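Local coordinates for outer membrane protein assembly factor BamA (PDB 4K3C), which probably serves, as the central subunit of the Bam complex, to fold and insert beta-barrel proteins into the outer membrane, at residues 157-162 / 180-185; 204-209 / 222-227. All blocks are in the same frame, centred on the assembly; numbering follows the deposited sequence.

Contact 1: 157-162 / 180-185; sequences RNTGSI and ITQDNF
Strand segments 160-162 and 180-182 run antiparallel, their axes 4.6 Å apart at closest approach with 170° between their directions, and just beyond the G160-Q182 pair T159 O receives D183 N at 2.8 Å. Further along, the S161-T181 hydrogen-bonded pair adds a bond each way, S161 N to T181 O at 2.8 Å and T181 N to S161 O at 2.9 Å. The side chains of that pair meet on one face of the hairpin, where S161 OG rests 3.8 Å from T181 CB without a bond between the hydroxyls.

At the other end the side chain of T159 does the work. Its hydroxyl OG1 donates to D183 O at 3.1 Å, coming from well above the carbonyl plane, 55° out of it. Q182 reaches the same oxygen from its own strand: its chain bends at chi2 (75°), and NE2 makes a weak bond to D183 O at 3.2 Å. Q182 OE1 lies 3.8 Å from G160 CA, on the face where a glycine puts no side chain. Upstream, N158 OD1 accepts G160 N, an Asx turn that shapes the chain as it enters the strand.

Beyond D183 the chain turns a corner. N184 N donates to D183 OD1 through the anti lone pair of that oxygen, while the buried amide of N184 is bonded beyond the two segments, OD1 to G189 N and ND2 to T96 OG1. F130 packs on T159, D183 and N184.

The barrel's first hairpin therefore ends in polar backbone and side-chain bonds with F130 packed against them. T96 and F130 belong to the preceding POTRA sequence, so the N184-T96 bond and the F130 packing are consistent with a link between barrel rim and POTRA domain.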
# COMPACT_ATOMS: atom_id res chain seq x y z
N ARG A 157 -16.69 -20.94 -0.59
CA ARG A 157 -15.40 -21.49 -0.92
C ARG A 157 -14.40 -21.31 0.20
O ARG A 157 -14.55 -20.41 1.03
CB ARG A 157 -14.88 -20.87 -2.22
CG ARG A 157 -14.07 -19.61 -2.03
CD ARG A 157 -13.19 -19.37 -3.24
NE ARG A 157 -12.18 -18.36 -2.96
CZ ARG A 157 -10.89 -18.49 -3.26
NH1 ARG A 157 -10.46 -19.59 -3.86
NH2 ARG A 157 -10.04 -17.51 -2.97
N ASN A 158 -13.37 -22.16 0.23
CA ASN A 158 -12.32 -22.09 1.24
C ASN A 158 -11.57 -20.75 1.18
O ASN A 158 -10.77 -20.50 0.28
CB ASN A 158 -11.35 -23.27 1.10
CG ASN A 158 -10.42 -23.41 2.31
OD1 ASN A 158 -10.41 -22.56 3.21
ND2 ASN A 158 -9.63 -24.49 2.34
N THR A 159 -11.83 -19.90 2.17
CA THR A 159 -11.28 -18.56 2.19
C THR A 159 -10.17 -18.49 3.22
O THR A 159 -9.79 -17.42 3.70
CB THR A 159 -12.38 -17.54 2.49
OG1 THR A 159 -13.38 -18.14 3.34
CG2 THR A 159 -13.05 -17.10 1.19
N GLY A 160 -9.66 -19.67 3.57
CA GLY A 160 -8.54 -19.80 4.48
C GLY A 160 -7.26 -20.03 3.69
O GLY A 160 -7.23 -20.82 2.74
N SER A 161 -6.20 -19.32 4.08
CA SER A 161 -4.91 -19.44 3.42
C SER A 161 -3.82 -19.65 4.46
O SER A 161 -3.94 -19.21 5.61
CB SER A 161 -4.61 -18.18 2.62
OG SER A 161 -3.66 -17.35 3.30
N ILE A 162 -2.75 -20.33 4.06
CA ILE A 162 -1.55 -20.36 4.88
C ILE A 162 -0.44 -19.91 3.97
O ILE A 162 -0.48 -20.17 2.77
CB ILE A 162 -1.25 -21.76 5.51
CG1 ILE A 162 -0.13 -21.63 6.55
CG2 ILE A 162 -0.87 -22.76 4.46
CD1 ILE A 162 0.27 -22.94 7.19
N ILE A 180 -1.32 -17.37 9.00
CA ILE A 180 -2.50 -18.17 8.74
C ILE A 180 -3.63 -17.15 8.70
O ILE A 180 -3.62 -16.15 9.43
CB ILE A 180 -2.64 -19.32 9.80
CG1 ILE A 180 -3.78 -20.27 9.47
CG2 ILE A 180 -2.74 -18.79 11.22
CD1 ILE A 180 -5.12 -19.82 9.98
N THR A 181 -4.58 -17.38 7.79
CA THR A 181 -5.59 -16.38 7.49
C THR A 181 -6.92 -17.01 7.17
O THR A 181 -6.98 -17.95 6.39
CB THR A 181 -5.21 -15.54 6.26
OG1 THR A 181 -3.94 -14.93 6.47
CG2 THR A 181 -6.25 -14.45 6.01
N GLN A 182 -8.00 -16.52 7.77
CA GLN A 182 -9.33 -16.93 7.37
C GLN A 182 -10.04 -15.67 6.97
O GLN A 182 -10.28 -14.78 7.78
CB GLN A 182 -10.07 -17.64 8.51
CG GLN A 182 -11.57 -17.93 8.26
CD GLN A 182 -11.82 -19.09 7.29
OE1 GLN A 182 -11.07 -20.07 7.25
NE2 GLN A 182 -12.89 -18.99 6.51
N ASP A 183 -10.36 -15.60 5.69
CA ASP A 183 -11.14 -14.50 5.17
C ASP A 183 -12.62 -14.79 5.29
O ASP A 183 -13.02 -15.94 5.52
CB ASP A 183 -10.80 -14.26 3.73
CG ASP A 183 -10.43 -12.86 3.49
OD1 ASP A 183 -11.27 -11.99 3.84
OD2 ASP A 183 -9.30 -12.65 2.99
N ASN A 184 -13.44 -13.75 5.13
CA ASN A 184 -14.87 -13.90 5.24
C ASN A 184 -15.26 -14.56 6.59
O ASN A 184 -16.28 -15.23 6.70
CB ASN A 184 -15.41 -14.66 4.04
CG ASN A 184 -16.91 -14.67 3.97
OD1 ASN A 184 -17.57 -13.84 4.58
ND2 ASN A 184 -17.46 -15.63 3.23
N PHE A 185 -14.41 -14.37 7.59
CA PHE A 185 -14.66 -14.74 8.98
C PHE A 185 -15.69 -13.79 9.52
O PHE A 185 -15.50 -12.59 9.42
CB PHE A 185 -13.36 -14.51 9.76
CG PHE A 185 -13.47 -14.69 11.26
CD1 PHE A 185 -14.00 -13.70 12.07
CD2 PHE A 185 -12.98 -15.84 11.85
CE1 PHE A 185 -14.09 -13.87 13.44
CE2 PHE A 185 -13.05 -16.01 13.22
CZ PHE A 185 -13.60 -15.03 14.01

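Contact 2: 204-209 / 222-227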
# COMPACT_ATOMS: atom_id res chain seq x y z
N ASN A 204 8.54 -11.18 15.43
CA ASN A 204 7.33 -10.44 15.70
C ASN A 204 6.12 -11.29 15.41
O ASN A 204 5.94 -11.78 14.30
CB ASN A 204 7.27 -9.17 14.85
CG ASN A 204 8.65 -8.71 14.37
OD1 ASN A 204 9.19 -7.71 14.86
ND2 ASN A 204 9.21 -9.43 13.39
N VAL A 205 5.30 -11.49 16.42
CA VAL A 205 4.05 -12.19 16.24
C VAL A 205 2.94 -11.15 16.26
O VAL A 205 3.06 -10.10 16.90
CB VAL A 205 3.83 -13.22 17.36
CG1 VAL A 205 2.53 -14.00 17.16
CG2 VAL A 205 5.01 -14.13 17.38
N ASN A 206 1.85 -11.45 15.59
CA ASN A 206 0.89 -10.45 15.27
C ASN A 206 -0.47 -11.09 15.05
O ASN A 206 -0.63 -11.93 14.14
CB ASN A 206 1.37 -9.83 13.97
CG ASN A 206 0.41 -8.83 13.44
OD1 ASN A 206 0.01 -7.91 14.15
ND2 ASN A 206 0.02 -9.00 12.18
N LEU A 207 -1.46 -10.73 15.87
CA LEU A 207 -2.84 -11.10 15.54
C LEU A 207 -3.55 -9.87 15.04
O LEU A 207 -3.42 -8.79 15.62
CB LEU A 207 -3.58 -11.64 16.75
CG LEU A 207 -4.91 -12.29 16.34
CD1 LEU A 207 -5.17 -13.53 17.16
CD2 LEU A 207 -6.07 -11.32 16.50
N SER A 208 -4.33 -10.01 13.98
CA SER A 208 -4.95 -8.84 13.36
C SER A 208 -6.35 -9.15 12.86
O SER A 208 -6.58 -10.22 12.28
CB SER A 208 -4.09 -8.34 12.19
OG SER A 208 -4.15 -9.26 11.11
N TYR A 209 -7.27 -8.22 13.10
CA TYR A 209 -8.63 -8.34 12.58
C TYR A 209 -9.01 -7.16 11.68
O TYR A 209 -8.92 -6.01 12.08
CB TYR A 209 -9.64 -8.51 13.73
CG TYR A 209 -11.08 -8.63 13.26
CD1 TYR A 209 -11.53 -9.77 12.62
CD2 TYR A 209 -11.97 -7.59 13.45
CE1 TYR A 209 -12.86 -9.88 12.18
CE2 TYR A 209 -13.28 -7.68 13.01
CZ TYR A 209 -13.73 -8.82 12.38
OH TYR A 209 -15.05 -8.87 11.96
N GLY A 222 -9.43 -1.65 11.54
CA GLY A 222 -8.41 -2.65 11.76
C GLY A 222 -8.07 -2.80 13.24
O GLY A 222 -7.91 -1.82 13.96
N GLY A 223 -7.97 -4.04 13.69
CA GLY A 223 -7.48 -4.31 15.03
C GLY A 223 -6.19 -5.10 14.96
O GLY A 223 -6.03 -5.95 14.08
N ASN A 224 -5.27 -4.82 15.87
CA ASN A 224 -4.03 -5.54 15.86
C ASN A 224 -3.53 -5.72 17.26
O ASN A 224 -3.61 -4.80 18.06
CB ASN A 224 -3.02 -4.78 15.01
CG ASN A 224 -1.78 -5.61 14.68
OD1 ASN A 224 -0.70 -5.38 15.22
ND2 ASN A 224 -1.94 -6.58 13.78
N ILE A 225 -3.04 -6.91 17.57
CA ILE A 225 -2.40 -7.19 18.84
C ILE A 225 -1.09 -7.85 18.48
O ILE A 225 -1.06 -8.75 17.65
CB ILE A 225 -3.16 -8.22 19.63
CG1 ILE A 225 -4.62 -7.82 19.80
CG2 ILE A 225 -2.47 -8.48 20.98
CD1 ILE A 225 -5.46 -8.96 20.38
N PHE A 226 -0.01 -7.44 19.12
CA PHE A 226 1.30 -7.84 18.65
C PHE A 226 2.32 -7.91 19.76
O PHE A 226 2.23 -7.20 20.77
CB PHE A 226 1.80 -6.86 17.58
CG PHE A 226 2.02 -5.47 18.10
CD1 PHE A 226 0.97 -4.55 18.10
CD2 PHE A 226 3.26 -5.08 18.60
CE1 PHE A 226 1.15 -3.26 18.59
CE2 PHE A 226 3.44 -3.79 19.10
CZ PHE A 226 2.39 -2.88 19.09
N TYR A 227 3.33 -8.73 19.50
CA TYR A 227 4.47 -8.86 20.37
C TYR A 227 5.72 -8.76 19.49
O TYR A 227 5.79 -9.35 18.41
CB TYR A 227 4.35 -10.19 21.11
CG TYR A 227 5.62 -10.75 21.69
CD1 TYR A 227 6.33 -10.07 22.67
CD2 TYR A 227 6.09 -11.99 21.29
CE1 TYR A 227 7.48 -10.59 23.22
CE2 TYR A 227 7.25 -12.52 21.83
CZ TYR A 227 7.94 -11.81 22.79
OH TYR A 227 9.09 -12.35 23.34
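L207 O takes I225 N at 2.7 Å in a nearly straight bond (N-H...O 171°), and the CA-H of N224 approaches the same oxygen, so two donors of unequal strength grip it. The return bond of this pair, L207 N to I225 O, is also 2.7 Å. V205 with Y227 and Y209 with G223 repeat the two-way pattern on either side, giving six backbone bonds in all; G223 N reaches Y209 O at 2.7 Å.

Side chains alternate between the faces. V205, L207, I225 and Y227 share one of them with Y209, and there L207 CB and I225 CB stand 4.5 Å apart on a largely apolar face, consistent with the lipid side of an outer-membrane barrel. N206, S208, N224 and F226 occupy the other face, which should line the barrel interior.

On that inner face the amides of N206 and N224 meet, the side chains crossing at about a right angle with their planes 40° apart. CG of N206 lies anti to its backbone N (chi1 175°), and this starts the chain out over the strand pair. The bond modelled from N224 ND2 to N206 OD1 is too short to be sound, so its details are doubtful. F226 turns its ring away, and of its side chain only CB comes near the partner strand, 3.5 Å from V205 O.

Strands 190-198 and 242-254 flank the pair. The first bonds to N204 and S208 by backbone and lends S190 OG to Y209 OH; the second bonds to G222, N224 and F226, with S249 against N224 and the ring of Y246 meeting Y227.

Contacts 1 and 2 both pair antiparallel strands of the same barrel wall, at its surface, with centres about 17 Å apart. They hold different elements: contact 1 joins the first hairpin, 160-169 with 175-185, and contact 2 joins 202-211 with 220-231, strand 190-198 lying between them and bonding to both. Chemistry follows place. Where the barrel begins, contact 1 has a short run of backbone pairing, with side-chain and turn bonds at its end around a corner; within the wall, contact 2 is regular backbone pairing with an apolar face and a polar one. They touch directly through two rings, F185 CD1 packing 4.0 Å from Y209 CE1.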